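Local coordinates for protein alpha-1,4-endofucoidanase (Mariniflexile fucanivorans, PDB 6DLH) that hydrolyses internal alpha-1,4 linkages of fucoidan as a retaining family 107 glycoside hydrolase, with a chain of calcium-bearing Ig-like domains beside its catalytic domain, at residues P100-L105 / E206-E211; N355-T360 / L402-L407; T428-I433 / Y494-M499. All coordinates share one frame; numbering follows the deposited sequence.

Interaction 1: residues P100-L105 / E206-E211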
ATOM      1  N   PRO A 100     -10.703   1.785  14.080  1.00 53.31           N
ATOM      2  CA  PRO A 100     -12.063   1.544  14.575  1.00 53.48           C
ATOM      3  C   PRO A 100     -13.102   2.543  14.068  1.00 53.72           C
ATOM      4  O   PRO A 100     -14.160   2.148  13.573  1.00 51.31           O
ATOM      5  CB  PRO A 100     -11.910   1.719  16.095  1.00 56.36           C
ATOM      6  CG  PRO A 100     -10.475   1.329  16.381  1.00 55.69           C
ATOM      7  CD  PRO A 100      -9.701   1.784  15.161  1.00 53.98           C
ATOM      8  N   ILE A 101     -12.778   3.838  14.189  1.00 54.80           N
ATOM      9  CA  ILE A 101     -13.673   4.923  13.810  1.00 51.79           C
ATOM     10  C   ILE A 101     -13.982   4.849  12.314  1.00 52.79           C
ATOM     11  O   ILE A 101     -15.142   4.951  11.920  1.00 52.64           O
ATOM     12  CB  ILE A 101     -13.104   6.293  14.232  1.00 52.71           C
ATOM     13  CG1 ILE A 101     -12.646   6.292  15.696  1.00 54.70           C
ATOM     14  CG2 ILE A 101     -14.107   7.405  13.953  1.00 54.00           C
ATOM     15  CD1 ILE A 101     -12.024   7.592  16.164  1.00 54.02           C
ATOM     16  N   ILE A 102     -12.947   4.647  11.485  1.00 51.46           N
ATOM     17  CA  ILE A 102     -13.130   4.647  10.040  1.00 50.21           C
ATOM     18  C   ILE A 102     -13.938   3.416   9.624  1.00 49.98           C
ATOM     19  O   ILE A 102     -14.722   3.476   8.674  1.00 46.16           O
ATOM     20  CB  ILE A 102     -11.787   4.743   9.279  1.00 48.37           C
ATOM     21  CG1 ILE A 102     -10.997   6.004   9.644  1.00 47.58           C
ATOM     22  CG2 ILE A 102     -12.016   4.641   7.777  1.00 46.39           C
ATOM     23  CD1 ILE A 102      -9.601   6.061   9.055  1.00 46.70           C
ATOM     24  N   GLU A 103     -13.724   2.299  10.332  1.00 51.54           N
ATOM     25  CA  GLU A 103     -14.413   1.053  10.021  1.00 54.29           C
ATOM     26  C   GLU A 103     -15.907   1.180  10.332  1.00 53.02           C
ATOM     27  O   GLU A 103     -16.739   0.669   9.583  1.00 50.31           O
ATOM     28  CB  GLU A 103     -13.745  -0.137  10.715  1.00 53.22           C
ATOM     29  CG  GLU A 103     -14.168  -1.470  10.121  1.00 54.46           C
ATOM     30  CD  GLU A 103     -13.370  -2.697  10.537  1.00 56.81           C
ATOM     31  OE1 GLU A 103     -12.359  -2.548  11.269  1.00 54.93           O
ATOM     32  OE2 GLU A 103     -13.767  -3.806  10.121  1.00 58.19           O
ATOM     33  N   SER A 104     -16.232   1.891  11.421  1.00 54.01           N
ATOM     34  CA  SER A 104     -17.613   2.133  11.815  1.00 57.99           C
ATOM     35  C   SER A 104     -18.379   2.860  10.708  1.00 58.78           C
ATOM     36  O   SER A 104     -19.552   2.567  10.475  1.00 61.23           O
ATOM     37  CB  SER A 104     -17.682   2.894  13.111  1.00 55.77           C
ATOM     38  OG  SER A 104     -17.624   4.289  12.868  1.00 56.45           O
ATOM     39  N   LEU A 105     -17.698   3.796  10.031  1.00 54.28           N
ATOM     40  CA  LEU A 105     -18.273   4.595   8.960  1.00 51.82           C
ATOM     41  C   LEU A 105     -18.767   3.692   7.832  1.00 52.56           C
ATOM     42  O   LEU A 105     -19.558   4.119   6.993  1.00 51.40           O
ATOM     43  CB  LEU A 105     -17.194   5.541   8.427  1.00 57.33           C
ATOM     44  CG  LEU A 105     -17.139   6.944   9.029  1.00 59.60           C
ATOM     45  CD1 LEU A 105     -16.508   6.930  10.414  1.00 59.02           C
ATOM     46  CD2 LEU A 105     -16.355   7.868   8.112  1.00 61.27           C
ATOM     47  N   GLU A 206      -6.510  14.445  15.996  1.00 55.01           N
ATOM     48  CA  GLU A 206      -6.547  13.973  17.375  1.00 56.04           C
ATOM     49  C   GLU A 206      -6.974  12.507  17.444  1.00 51.45           C
ATOM     50  O   GLU A 206      -6.377  11.740  18.191  1.00 48.57           O
ATOM     51  CB  GLU A 206      -7.410  14.885  18.255  1.00 59.23           C
ATOM     52  CG  GLU A 206      -7.523  14.430  19.706  1.00 57.53           C
ATOM     53  CD  GLU A 206      -6.298  14.635  20.586  1.00 62.36           C
ATOM     54  OE1 GLU A 206      -5.502  15.551  20.297  1.00 62.12           O
ATOM     55  OE2 GLU A 206      -6.143  13.876  21.568  1.00 63.20           O
ATOM     56  N   PHE A 207      -7.992  12.124  16.664  1.00 53.78           N
ATOM     57  CA  PHE A 207      -8.616  10.818  16.825  1.00 60.07           C
ATOM     58  C   PHE A 207      -8.137   9.806  15.782  1.00 62.00           C
ATOM     59  O   PHE A 207      -8.005   8.620  16.091  1.00 56.42           O
ATOM     60  CB  PHE A 207     -10.139  10.942  16.914  1.00 65.22           C
ATOM     61  CG  PHE A 207     -10.615  11.533  18.219  1.00 74.80           C
ATOM     62  CD1 PHE A 207     -11.443  12.646  18.238  1.00 78.48           C
ATOM     63  CD2 PHE A 207     -10.205  10.996  19.433  1.00 77.35           C
ATOM     64  CE1 PHE A 207     -11.862  13.193  19.442  1.00 82.89           C
ATOM     65  CE2 PHE A 207     -10.623  11.544  20.637  1.00 78.96           C
ATOM     66  CZ  PHE A 207     -11.452  12.644  20.638  1.00 81.64           C
ATOM     67  N   ILE A 208      -7.893  10.274  14.551  1.00 58.99           N
ATOM     68  CA  ILE A 208      -7.444   9.386  13.492  1.00 57.27           C
ATOM     69  C   ILE A 208      -5.919   9.388  13.422  1.00 55.12           C
ATOM     70  O   ILE A 208      -5.299   8.344  13.617  1.00 58.69           O
ATOM     71  CB  ILE A 208      -8.111   9.716  12.141  1.00 59.55           C
ATOM     72  CG1 ILE A 208      -9.634   9.851  12.260  1.00 58.78           C
ATOM     73  CG2 ILE A 208      -7.713   8.696  11.081  1.00 57.87           C
ATOM     74  CD1 ILE A 208     -10.360   8.565  12.608  1.00 57.50           C
ATOM     75  N   LEU A 209      -5.322  10.561  13.172  1.00 52.94           N
ATOM     76  CA  LEU A 209      -3.906  10.659  12.850  1.00 49.54           C
ATOM     77  C   LEU A 209      -3.034  10.235  14.030  1.00 50.21           C
ATOM     78  O   LEU A 209      -2.023   9.562  13.830  1.00 53.65           O
ATOM     79  CB  LEU A 209      -3.572  12.080  12.381  1.00 50.74           C
ATOM     80  CG  LEU A 209      -2.110  12.342  12.011  1.00 51.06           C
ATOM     81  CD1 LEU A 209      -1.662  11.461  10.850  1.00 49.72           C
ATOM     82  CD2 LEU A 209      -1.896  13.808  11.663  1.00 49.81           C
ATOM     83  N   LYS A 210      -3.422  10.620  15.253  1.00 50.21           N
ATOM     84  CA  LYS A 210      -2.567  10.392  16.410  1.00 49.36           C
ATOM     85  C   LYS A 210      -2.525   8.906  16.767  1.00 45.67           C
ATOM     86  O   LYS A 210      -1.520   8.429  17.290  1.00 45.10           O
ATOM     87  CB  LYS A 210      -2.982  11.243  17.617  1.00 53.16           C
ATOM     88  CG  LYS A 210      -2.063  11.125  18.830  1.00 55.13           C
ATOM     89  CD  LYS A 210      -2.181  12.247  19.841  1.00 58.18           C
ATOM     90  CE  LYS A 210      -3.058  11.908  21.028  1.00 60.56           C
ATOM     91  NZ  LYS A 210      -2.708  12.734  22.209  1.00 62.87           N
ATOM     92  N   GLU A 211      -3.619   8.189  16.482  1.00 44.07           N
ATOM     93  CA  GLU A 211      -3.741   6.781  16.836  1.00 46.82           C
ATOM     94  C   GLU A 211      -2.749   5.977  15.996  1.00 47.02           C
ATOM     95  O   GLU A 211      -2.019   5.128  16.512  1.00 49.36           O
ATOM     96  CB  GLU A 211      -5.177   6.295  16.621  1.00 44.83           C
TER
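Ile-208 pushes its terminal methyl between Ile-101 and Ile-102, and three measurements define the wedge: Ile-208 CD1 lies 3.9 Å from Ile-101 CB and 4.0 Å from both Ile-101 CD1 and Ile-102 CG1. The bend that makes this possible is in the second torsion of Ile-208 (chi2 -67°), which folds CD1 out of the extended path and over to the neighbouring helix. Its branch methyl works separately, with Ile-208 CG2 at 3.8 Å from Ile-102 CD1, so that Ile-102 is met by both methyls of Ile-208, and Ile-101 by CD1 alone. Ile-101 has the contrasting shape: its chain runs extended (chi2 178°) and carries CD1 on to Phe-207 CB at 3.9 Å. Phe-207 contributes that methylene, while its ring leads away and takes Glu-206 CG over one face. These side chains join helix 100-104, which follows strand 80-84, to helix 198-216, which comes just before strand 222-226; both strands belong to the parallel sheet of the catalytic domain, consistent with the barrel architecture of the related GH29 fucosidases. The short helical segments run at 126° to each other with axes 10.6 Å apart, a wide gap that the isoleucines bridge. Helix 168-176 adds a third wall, where Trp-175 touches Ile-101 and Trp-172 touches Ile-208, and Ile-102 also packs on Tyr-212 and Val-120.

Interaction 2: residues N355-T360 / L402-L407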
ATOM      1  N   ASN A 355       4.887   4.930 -18.307  1.00 28.06           N
ATOM      2  CA  ASN A 355       5.560   4.061 -19.255  1.00 30.59           C
ATOM      3  C   ASN A 355       6.904   4.649 -19.685  1.00 29.18           C
ATOM      4  O   ASN A 355       7.768   3.915 -20.151  1.00 29.12           O
ATOM      5  CB  ASN A 355       4.702   3.957 -20.519  1.00 38.39           C
ATOM      6  CG  ASN A 355       4.788   2.623 -21.223  1.00 44.83           C
ATOM      7  OD1 ASN A 355       4.709   1.570 -20.585  1.00 52.24           O
ATOM      8  ND2 ASN A 355       4.905   2.661 -22.541  1.00 46.73           N
ATOM      9  N   THR A 356       7.072   5.975 -19.564  1.00 27.91           N
ATOM     10  CA  THR A 356       8.191   6.659 -20.199  1.00 28.15           C
ATOM     11  C   THR A 356       8.940   7.512 -19.178  1.00 26.09           C
ATOM     12  O   THR A 356       8.322   8.253 -18.426  1.00 26.81           O
ATOM     13  CB  THR A 356       7.710   7.528 -21.372  1.00 28.86           C
ATOM     14  OG1 THR A 356       6.886   6.738 -22.229  1.00 29.94           O
ATOM     15  CG2 THR A 356       8.836   8.135 -22.186  1.00 29.04           C
ATOM     16  N   PRO A 357      10.291   7.450 -19.128  1.00 26.00           N
ATOM     17  CA  PRO A 357      11.077   8.341 -18.268  1.00 25.12           C
ATOM     18  C   PRO A 357      11.098   9.762 -18.832  1.00 25.61           C
ATOM     19  O   PRO A 357      11.085   9.936 -20.049  1.00 25.11           O
ATOM     20  CB  PRO A 357      12.492   7.754 -18.360  1.00 23.76           C
ATOM     21  CG  PRO A 357      12.522   7.069 -19.714  1.00 24.55           C
ATOM     22  CD  PRO A 357      11.127   6.503 -19.885  1.00 25.14           C
ATOM     23  N   CYS A 358      11.153  10.766 -17.945  1.00 24.43           N
ATOM     24  CA  CYS A 358      11.154  12.156 -18.378  1.00 23.83           C
ATOM     25  C   CYS A 358      12.588  12.658 -18.515  1.00 23.95           C
ATOM     26  O   CYS A 358      12.814  13.684 -19.163  1.00 23.32           O
ATOM     27  CB  CYS A 358      10.332  13.056 -17.458  1.00 24.37           C
ATOM     28  SG  CYS A 358      11.017  13.276 -15.791  1.00 24.93           S
ATOM     29  N   LEU A 359      13.530  11.916 -17.906  1.00 23.76           N
ATOM     30  CA  LEU A 359      14.958  12.218 -17.948  1.00 23.44           C
ATOM     31  C   LEU A 359      15.691  11.083 -18.664  1.00 24.45           C
ATOM     32  O   LEU A 359      15.275   9.929 -18.597  1.00 24.43           O
ATOM     33  CB  LEU A 359      15.496  12.386 -16.520  1.00 20.84           C
ATOM     34  CG  LEU A 359      14.961  13.583 -15.732  1.00 20.66           C
ATOM     35  CD1 LEU A 359      15.619  13.704 -14.364  1.00 18.62           C
ATOM     36  CD2 LEU A 359      15.130  14.883 -16.512  1.00 19.83           C
ATOM     37  N   THR A 360      16.781  11.422 -19.360  1.00 24.60           N
ATOM     38  CA  THR A 360      17.689  10.413 -19.880  1.00 24.37           C
ATOM     39  C   THR A 360      18.402   9.776 -18.689  1.00 23.74           C
ATOM     40  O   THR A 360      18.426  10.361 -17.608  1.00 24.89           O
ATOM     41  CB  THR A 360      18.737  11.025 -20.822  1.00 24.27           C
ATOM     42  OG1 THR A 360      19.502  11.938 -20.036  1.00 22.80           O
ATOM     43  CG2 THR A 360      18.150  11.720 -22.035  1.00 24.65           C
ATOM     44  N   LEU A 402      14.054   0.884 -12.755  1.00 22.17           N
ATOM     45  CA  LEU A 402      15.096   0.053 -12.166  1.00 21.45           C
ATOM     46  C   LEU A 402      16.434   0.369 -12.834  1.00 22.15           C
ATOM     47  O   LEU A 402      17.429   0.603 -12.146  1.00 21.62           O
ATOM     48  CB  LEU A 402      14.727  -1.433 -12.296  1.00 21.55           C
ATOM     49  CG  LEU A 402      15.738  -2.426 -11.703  1.00 21.58           C
ATOM     50  CD1 LEU A 402      15.906  -2.223 -10.205  1.00 21.81           C
ATOM     51  CD2 LEU A 402      15.333  -3.865 -11.968  1.00 21.15           C
ATOM     52  N   ASN A 403      16.437   0.407 -14.175  1.00 21.74           N
ATOM     53  CA  ASN A 403      17.619   0.752 -14.955  1.00 21.57           C
ATOM     54  C   ASN A 403      18.249   2.041 -14.421  1.00 22.63           C
ATOM     55  O   ASN A 403      19.426   2.061 -14.058  1.00 23.83           O
ATOM     56  CB  ASN A 403      17.267   0.854 -16.441  1.00 22.03           C
ATOM     57  CG  ASN A 403      18.389   1.407 -17.293  1.00 22.07           C
ATOM     58  OD1 ASN A 403      19.399   0.740 -17.500  1.00 21.48           O
ATOM     59  ND2 ASN A 403      18.212   2.614 -17.814  1.00 20.81           N
ATOM     60  N   GLN A 404      17.443   3.110 -14.332  1.00 21.44           N
ATOM     61  CA  GLN A 404      17.950   4.420 -13.951  1.00 21.42           C
ATOM     62  C   GLN A 404      18.472   4.415 -12.513  1.00 21.75           C
ATOM     63  O   GLN A 404      19.531   4.979 -12.230  1.00 22.17           O
ATOM     64  CB  GLN A 404      16.892   5.499 -14.201  1.00 21.32           C
ATOM     65  CG  GLN A 404      16.458   5.610 -15.661  1.00 21.11           C
ATOM     66  CD  GLN A 404      15.769   6.919 -15.973  1.00 22.03           C
ATOM     67  OE1 GLN A 404      14.905   7.387 -15.224  1.00 21.91           O
ATOM     68  NE2 GLN A 404      16.136   7.519 -17.097  1.00 20.71           N
ATOM     69  N   PHE A 405      17.722   3.766 -11.613  1.00 22.45           N
ATOM     70  CA  PHE A 405      18.079   3.631 -10.209  1.00 22.68           C
ATOM     71  C   PHE A 405      19.365   2.823 -10.030  1.00 23.09           C
ATOM     72  O   PHE A 405      20.183   3.145  -9.172  1.00 23.17           O
ATOM     73  CB  PHE A 405      16.890   3.099  -9.396  1.00 22.96           C
ATOM     74  CG  PHE A 405      16.297   4.135  -8.476  1.00 22.08           C
ATOM     75  CD1 PHE A 405      15.389   5.068  -8.944  1.00 22.44           C
ATOM     76  CD2 PHE A 405      16.696   4.217  -7.150  1.00 22.60           C
ATOM     77  CE1 PHE A 405      14.879   6.050  -8.103  1.00 22.07           C
ATOM     78  CE2 PHE A 405      16.188   5.198  -6.309  1.00 22.98           C
ATOM     79  CZ  PHE A 405      15.272   6.112  -6.786  1.00 21.62           C
ATOM     80  N   GLU A 406      19.556   1.792 -10.863  1.00 24.50           N
ATOM     81  CA  GLU A 406      20.764   0.981 -10.808  1.00 23.91           C
ATOM     82  C   GLU A 406      21.982   1.794 -11.251  1.00 24.34           C
ATOM     83  O   GLU A 406      23.023   1.745 -10.600  1.00 24.16           O
ATOM     84  CB  GLU A 406      20.598  -0.307 -11.616  1.00 25.21           C
ATOM     85  CG  GLU A 406      19.736  -1.355 -10.931  1.00 27.22           C
ATOM     86  CD  GLU A 406      20.339  -2.080  -9.739  1.00 29.15           C
ATOM     87  OE1 GLU A 406      21.463  -1.725  -9.325  1.00 31.13           O
ATOM     88  OE2 GLU A 406      19.681  -3.008  -9.227  1.00 30.16           O
ATOM     89  N   LEU A 407      21.856   2.537 -12.363  1.00 24.01           N
ATOM     90  CA  LEU A 407      22.947   3.391 -12.814  1.00 22.95           C
ATOM     91  C   LEU A 407      23.291   4.402 -11.720  1.00 22.78           C
ATOM     92  O   LEU A 407      24.457   4.590 -11.395  1.00 24.87           O
ATOM     93  CB  LEU A 407      22.561   4.082 -14.130  1.00 21.85           C
ATOM     94  CG  LEU A 407      22.419   3.151 -15.338  1.00 22.73           C
ATOM     95  CD1 LEU A 407      21.810   3.873 -16.532  1.00 19.76           C
ATOM     96  CD2 LEU A 407      23.755   2.515 -15.712  1.00 21.11           C
TER
HETATM   97  O   HOH W   1      13.573   9.727 -15.770  1.00 20.23           O
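Gln-404 NE2 is held by two acceptors at the start of helix 361-372: the backbone oxygen of Leu-359 across this contact, and the carboxylate OD1 of Asp-361 just beyond it. The bond from Gln-404 NE2 to Leu-359 O measures 3.0 Å and is fairly straight at the hydrogen, 156°. The acceptor lies almost in the plane of the glutamine amide, whereas the donor stands 44° above the carbonyl plane of Leu-359, so the geometry is well aligned on the donor's side only. Gln-404 CG is anti to the carbonyl carbon (chi1 -60°), and the chain extends beyond it, carrying the amide from helix 399-415 to the loop 355-360. The other end of the amide accepts. A water lies 2.7 Å from Gln-404 OE1 and accepts the N-H of Leu-359, with Leu-359 N 3.1 Å away; this water has more acceptors within range than protons, so its donation to OE1 may be shared. Gln-346 NE2 also bonds to OE1. Pro-357 CB comes obliquely over one face of the amide, 3.9 Å from Gln-404 NE2. The loop then ends at Thr-360, the N-cap of helix 361-372, whose OG1 receives Gln-363 N. An alanine in place of Gln-404 would probably leave the Leu-359 carbonyl without its side-chain donor and Asp-361 OD1 without its mate, though Asn-403 ND2 would still hold OD2, and would open a gap beside Pro-357. With acceptors gathered at NE2 and donors at OE1, the amide's orientation is settled by chemistry: turning it over would set oxygen against a carbonyl and a carboxylate. One neutral buried group thus fastens the turn into a helix through both its polar atoms.

Interaction 3: residues T428-I433 / Y494-M499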
ATOM      1  N   THR A 428      21.608  -2.019   9.182  1.00 35.20           N
ATOM      2  CA  THR A 428      21.946  -3.426   9.015  1.00 36.04           C
ATOM      3  C   THR A 428      21.194  -4.226  10.078  1.00 38.25           C
ATOM      4  O   THR A 428      21.505  -4.127  11.262  1.00 40.59           O
ATOM      5  CB  THR A 428      23.466  -3.659   9.056  1.00 37.01           C
ATOM      6  OG1 THR A 428      24.070  -2.981   7.955  1.00 32.62           O
ATOM      7  CG2 THR A 428      23.856  -5.124   9.005  1.00 35.68           C
ATOM      8  N   ILE A 429      20.194  -4.998   9.636  1.00 37.58           N
ATOM      9  CA  ILE A 429      19.312  -5.745  10.521  1.00 37.11           C
ATOM     10  C   ILE A 429      19.828  -7.178  10.644  1.00 35.55           C
ATOM     11  O   ILE A 429      20.099  -7.841   9.641  1.00 35.88           O
ATOM     12  CB  ILE A 429      17.854  -5.691  10.012  1.00 36.00           C
ATOM     13  CG1 ILE A 429      17.342  -4.252   9.851  1.00 36.01           C
ATOM     14  CG2 ILE A 429      16.928  -6.542  10.873  1.00 36.88           C
ATOM     15  CD1 ILE A 429      17.252  -3.437  11.130  1.00 34.73           C
ATOM     16  N   LEU A 430      19.970  -7.641  11.893  1.00 35.51           N
ATOM     17  CA  LEU A 430      20.451  -8.987  12.170  1.00 33.51           C
ATOM     18  C   LEU A 430      19.265  -9.853  12.583  1.00 32.56           C
ATOM     19  O   LEU A 430      18.354  -9.360  13.238  1.00 31.52           O
ATOM     20  CB  LEU A 430      21.493  -8.922  13.291  1.00 32.27           C
ATOM     21  CG  LEU A 430      22.725  -8.055  13.021  1.00 35.24           C
ATOM     22  CD1 LEU A 430      23.663  -8.086  14.220  1.00 34.66           C
ATOM     23  CD2 LEU A 430      23.464  -8.499  11.759  1.00 33.55           C
ATOM     24  N   PRO A 431      19.223 -11.154  12.206  1.00 34.54           N
ATOM     25  CA  PRO A 431      18.186 -12.071  12.693  1.00 36.44           C
ATOM     26  C   PRO A 431      18.057 -12.057  14.217  1.00 37.26           C
ATOM     27  O   PRO A 431      19.005 -11.703  14.922  1.00 38.99           O
ATOM     28  CB  PRO A 431      18.699 -13.449  12.244  1.00 36.89           C
ATOM     29  CG  PRO A 431      19.522 -13.154  11.013  1.00 37.74           C
ATOM     30  CD  PRO A 431      20.161 -11.806  11.279  1.00 36.15           C
ATOM     31  N   ALA A 432      16.869 -12.431  14.708  1.00 35.74           N
ATOM     32  CA  ALA A 432      16.567 -12.494  16.134  1.00 38.32           C
ATOM     33  C   ALA A 432      17.413 -13.563  16.841  1.00 38.40           C
ATOM     34  O   ALA A 432      17.886 -14.517  16.220  1.00 34.87           O
ATOM     35  CB  ALA A 432      15.090 -12.752  16.327  1.00 34.79           C
ATOM     36  N   ILE A 433      17.607 -13.383  18.155  1.00 40.67           N
ATOM     37  CA  ILE A 433      18.227 -14.404  18.989  1.00 40.43           C
ATOM     38  C   ILE A 433      17.152 -15.414  19.378  1.00 40.63           C
ATOM     39  O   ILE A 433      16.109 -15.032  19.907  1.00 42.54           O
ATOM     40  CB  ILE A 433      18.903 -13.798  20.239  1.00 40.30           C
ATOM     41  CG1 ILE A 433      20.050 -12.855  19.872  1.00 38.83           C
ATOM     42  CG2 ILE A 433      19.375 -14.904  21.178  1.00 41.91           C
ATOM     43  CD1 ILE A 433      20.452 -11.916  20.989  1.00 41.17           C
ATOM     44  N   TYR A 494      21.486  -7.010  22.646  1.00 52.37           N
ATOM     45  CA  TYR A 494      22.841  -6.526  22.435  1.00 52.80           C
ATOM     46  C   TYR A 494      22.832  -5.298  21.526  1.00 52.35           C
ATOM     47  O   TYR A 494      21.971  -5.158  20.661  1.00 55.10           O
ATOM     48  CB  TYR A 494      23.754  -7.629  21.886  1.00 53.88           C
ATOM     49  CG  TYR A 494      24.074  -8.752  22.842  1.00 54.09           C
ATOM     50  CD1 TYR A 494      23.201  -9.816  23.000  1.00 52.79           C
ATOM     51  CD2 TYR A 494      25.256  -8.766  23.571  1.00 53.73           C
ATOM     52  CE1 TYR A 494      23.478 -10.856  23.873  1.00 54.99           C
ATOM     53  CE2 TYR A 494      25.553  -9.803  24.444  1.00 53.23           C
ATOM     54  CZ  TYR A 494      24.659 -10.853  24.593  1.00 56.11           C
ATOM     55  OH  TYR A 494      24.915 -11.892  25.443  1.00 56.69           O
ATOM     56  N   THR A 495      23.803  -4.410  21.759  1.00 49.02           N
ATOM     57  CA  THR A 495      24.066  -3.262  20.913  1.00 47.21           C
ATOM     58  C   THR A 495      25.577  -3.100  20.797  1.00 48.61           C
ATOM     59  O   THR A 495      26.264  -2.899  21.801  1.00 48.16           O
ATOM     60  CB  THR A 495      23.420  -1.989  21.475  1.00 44.80           C
ATOM     61  OG1 THR A 495      22.022  -2.225  21.644  1.00 44.39           O
ATOM     62  CG2 THR A 495      23.636  -0.781  20.586  1.00 44.59           C
ATOM     63  N   PHE A 496      26.086  -3.191  19.565  1.00 47.00           N
ATOM     64  CA  PHE A 496      27.514  -3.047  19.336  1.00 48.77           C
ATOM     65  C   PHE A 496      27.780  -2.523  17.925  1.00 49.29           C
ATOM     66  O   PHE A 496      26.874  -2.419  17.100  1.00 49.81           O
ATOM     67  CB  PHE A 496      28.232  -4.370  19.618  1.00 45.47           C
ATOM     68  CG  PHE A 496      27.673  -5.545  18.858  1.00 44.85           C
ATOM     69  CD1 PHE A 496      26.497  -6.160  19.265  1.00 44.76           C
ATOM     70  CD2 PHE A 496      28.311  -6.024  17.723  1.00 44.83           C
ATOM     71  CE1 PHE A 496      25.983  -7.237  18.557  1.00 46.39           C
ATOM     72  CE2 PHE A 496      27.803  -7.109  17.024  1.00 43.94           C
ATOM     73  CZ  PHE A 496      26.637  -7.711  17.441  1.00 44.48           C
ATOM     74  N   GLU A 497      29.052  -2.204  17.676  1.00 48.94           N
ATOM     75  CA  GLU A 497      29.502  -1.637  16.422  1.00 52.34           C
ATOM     76  C   GLU A 497      30.124  -2.751  15.585  1.00 51.29           C
ATOM     77  O   GLU A 497      30.908  -3.544  16.103  1.00 47.17           O
ATOM     78  CB  GLU A 497      30.565  -0.568  16.693  1.00 56.50           C
ATOM     79  CG  GLU A 497      30.094   0.558  17.593  1.00 60.71           C
ATOM     80  CD  GLU A 497      29.169   1.562  16.926  1.00 67.22           C
ATOM     81  OE1 GLU A 497      27.967   1.558  17.251  1.00 69.88           O
ATOM     82  OE2 GLU A 497      29.656   2.348  16.087  1.00 74.61           O
ATOM     83  N   LEU A 498      29.751  -2.805  14.298  1.00 48.01           N
ATOM     84  CA  LEU A 498      30.535  -3.548  13.324  1.00 44.98           C
ATOM     85  C   LEU A 498      31.465  -2.577  12.603  1.00 44.29           C
ATOM     86  O   LEU A 498      31.094  -1.436  12.350  1.00 47.19           O
ATOM     87  CB  LEU A 498      29.605  -4.273  12.350  1.00 41.65           C
ATOM     88  CG  LEU A 498      28.870  -5.483  12.926  1.00 44.94           C
ATOM     89  CD1 LEU A 498      28.072  -6.193  11.845  1.00 40.23           C
ATOM     90  CD2 LEU A 498      29.836  -6.448  13.604  1.00 41.08           C
ATOM     91  N   MET A 499      32.674  -3.041  12.274  1.00 42.83           N
ATOM     92  CA  MET A 499      33.674  -2.163  11.692  1.00 44.41           C
ATOM     93  C   MET A 499      34.231  -2.755  10.399  1.00 44.84           C
ATOM     94  O   MET A 499      34.931  -3.770  10.405  1.00 42.37           O
ATOM     95  CB  MET A 499      34.809  -1.917  12.685  1.00 48.48           C
ATOM     96  CG  MET A 499      34.342  -1.269  13.978  1.00 52.57           C
ATOM     97  SD  MET A 499      35.695  -1.239  15.167  1.00 62.19           S
ATOM     98  CE  MET A 499      36.042  -2.987  15.347  1.00 55.87           C
TER
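The ring of Tyr-494 meets Ile-433 at its edge: the methyl Ile-433 CD1 sits near the ring plane, 4.0 Å from Tyr-494 CD1, and the two side chains run at about a right angle to each other. The ring of Phe-496 is met obliquely instead, by Leu-430 CD1 at 4.4 Å from Phe-496 CZ, a looser touch. Pro-467 touches the Tyr-494 side chain and Glu-490 OE1 bonds to its hydroxyl, fixing its far end, while Leu-466 touches the phenylalanine. Strand 494-502 is the middle strand of an antiparallel sheet, between 459-464 and 505-513, in a probable Ig-like domain that follows the catalytic part. Its residues alternate in side: Tyr-494, Phe-496 and Leu-498 belong to the side facing the loop 428-433, whereas Thr-495 and Glu-497 belong to the other. The loop fits this pattern with apolar residues of its own, Leu-430 and Ile-433, which start out toward the strand and pack between the loop and the sheet face that carries Tyr-494 and Phe-496. Torsions explain the reach. Phe-496 takes chi1 54°, which places CG between the backbone N and the carbonyl carbon and swings the ring nearer to Leu-430, although its first bond does not head there. Ile-433 is extended about CB-CG1 (chi2 162°), and its CD1 and the Tyr-494 ring together bridge the two backbones. Backbone bonds of Ile-433 to Glu-514 and Ile-516 anchor this end of the loop just past strand 505-513, and Leu-430 also leans on Tyr-439 of strand 439-444.

The three contacts follow one another along the chain without nesting or crossing. Interaction 1 closes the first and longest loop, about a hundred residues that include strand 143-149 of the parallel sheet, and joins two helices of the catalytic domain. Interaction 2 closes a shorter excursion through helix 361-372 and strand 377-379, tying the loop before that helix to helix 399-415; it lies on the opposite side of the chain's centre from interaction 1, with centres about 39 Å apart. Interaction 3 closes about sixty residues, with strands but no helix, in the probable Ig-like domain that follows. Its centre is about 34 Å from that of interaction 2, with nearest atoms about 18 Å apart.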